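Local coordinates for transcription regulator PadR N-terminal domain-containing protein (Streptococcus mutans, PDB 3L7W) that probably binds DNA through a winged helix-turn-helix domain and regulates transcription as a member of the PadR family, at residues A[8-11]-A[12-16]. Residues are numbered along the deposited sequence; the frame is centred on the assembly and turned at random.
Sequences LLIE and YLILA
Leu8 to Glu11 and Tyr12 to Ala16 form successive turns of helix 7-20, joined by four i to i+4 backbone hydrogen bonds. Tyr12 N donates to Leu8 O, Leu13 N to Leu9 O, Ile14 N to Ile10 O and Leu15 N to Glu11 O. The longest of the four is Tyr12 N to Leu8 O at 3.1 Å, and the shortest is Ile14 N to Ile10 O at 2.7 Å. Leu15 N reaches Glu11 O at 2.8 Å in a nearly straight bond. Leu9 runs alongside Tyr12, and its CD2 meets the rim of the tyrosine ring, 3.5 Å from Tyr12 CD2. The tyrosine ring owes this place to a chi1 of 178°, which sets CG opposite the backbone N and beside the carbonyl carbon. Its face of the helix meets helix 75-100, where Trp88 touches both side chains, while Tyr91 and Val99 of the second subunit pack on Leu9 and Tyr12 respectively. Ile10 and Ile14 cross at a slant one turn apart, with Ile10 CG2 3.8 Å from Ile14 CD1; Ile14 CG1 also comes within 3.2 Å of Ile10 O. This isoleucine pair rests on Ile32 of helix 25-32, and Ile14 continues onto Leu43 and Leu47 of helix 40-52. Glu11, a buried residue, runs extended beyond CG. The apolar groups thus divide between two sides of the helix, Ile10 and Ile14 facing helices 25-32 and 40-52, Leu9 and Tyr12 facing helix 75-100 and the second subunit, while a salt bridge from Glu11 OE2 to Lys49 adds an ionic tie to helix 40-52 and would probably favour the ionised form of the carboxylate.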
# COMPACT_ATOMS: atom_id res chain seq x y z
N LEU A 8 6.59 6.34 0.82
CA LEU A 8 6.16 6.59 2.20
C LEU A 8 6.14 5.30 3.00
O LEU A 8 6.53 5.29 4.17
CB LEU A 8 4.78 7.24 2.24
CG LEU A 8 4.77 8.67 1.69
CD1 LEU A 8 3.37 9.27 1.71
CD2 LEU A 8 5.73 9.53 2.49
N LEU A 9 5.71 4.22 2.37
CA LEU A 9 5.65 2.93 3.04
C LEU A 9 7.07 2.41 3.26
O LEU A 9 7.36 1.78 4.27
CB LEU A 9 4.84 1.94 2.21
CG LEU A 9 3.71 1.21 2.93
CD1 LEU A 9 3.11 0.13 2.03
CD2 LEU A 9 4.20 0.63 4.24
N ILE A 10 7.96 2.69 2.31
CA ILE A 10 9.37 2.33 2.44
C ILE A 10 9.96 2.98 3.69
O ILE A 10 10.74 2.36 4.42
CB ILE A 10 10.19 2.80 1.23
CG1 ILE A 10 9.67 2.14 -0.06
CG2 ILE A 10 11.69 2.53 1.43
CD1 ILE A 10 10.24 0.79 -0.31
N GLU A 11 9.59 4.23 3.91
CA GLU A 11 10.07 4.97 5.08
C GLU A 11 9.60 4.26 6.32
O GLU A 11 10.39 3.97 7.21
CB GLU A 11 9.55 6.41 5.06
CG GLU A 11 10.25 7.28 4.03
CD GLU A 11 9.65 8.67 3.90
OE1 GLU A 11 8.79 9.03 4.72
OE2 GLU A 11 10.05 9.40 2.98
N TYR A 12 8.31 3.96 6.36
CA TYR A 12 7.75 3.15 7.43
C TYR A 12 8.61 1.92 7.64
O TYR A 12 9.08 1.66 8.74
CB TYR A 12 6.30 2.77 7.09
CG TYR A 12 5.62 1.89 8.11
CD1 TYR A 12 5.76 2.13 9.46
CD2 TYR A 12 4.81 0.84 7.70
CE1 TYR A 12 5.13 1.33 10.38
CE2 TYR A 12 4.18 0.03 8.61
CZ TYR A 12 4.34 0.28 9.95
OH TYR A 12 3.71 -0.51 10.86
N LEU A 13 8.86 1.17 6.58
CA LEU A 13 9.64 -0.06 6.71
C LEU A 13 11.04 0.22 7.26
O LEU A 13 11.51 -0.47 8.14
CB LEU A 13 9.73 -0.79 5.37
CG LEU A 13 8.38 -1.37 4.92
CD1 LEU A 13 8.45 -1.84 3.50
CD2 LEU A 13 7.96 -2.51 5.82
N ILE A 14 11.70 1.23 6.71
CA ILE A 14 13.05 1.55 7.15
C ILE A 14 13.05 1.85 8.64
O ILE A 14 13.79 1.24 9.40
CB ILE A 14 13.61 2.77 6.42
CG1 ILE A 14 13.92 2.40 4.96
CG2 ILE A 14 14.85 3.25 7.13
CD1 ILE A 14 14.15 3.59 4.08
N LEU A 15 12.21 2.80 9.05
CA LEU A 15 12.15 3.15 10.46
C LEU A 15 11.80 1.94 11.30
O LEU A 15 12.37 1.73 12.37
CB LEU A 15 11.13 4.26 10.67
CG LEU A 15 11.67 5.68 10.79
CD1 LEU A 15 12.97 5.86 10.04
CD2 LEU A 15 10.63 6.70 10.37
N ALA A 16 10.88 1.11 10.81
CA ALA A 16 10.46 -0.05 11.58
C ALA A 16 11.63 -0.99 11.73
O ALA A 16 11.87 -1.51 12.82
CB ALA A 16 9.28 -0.76 10.92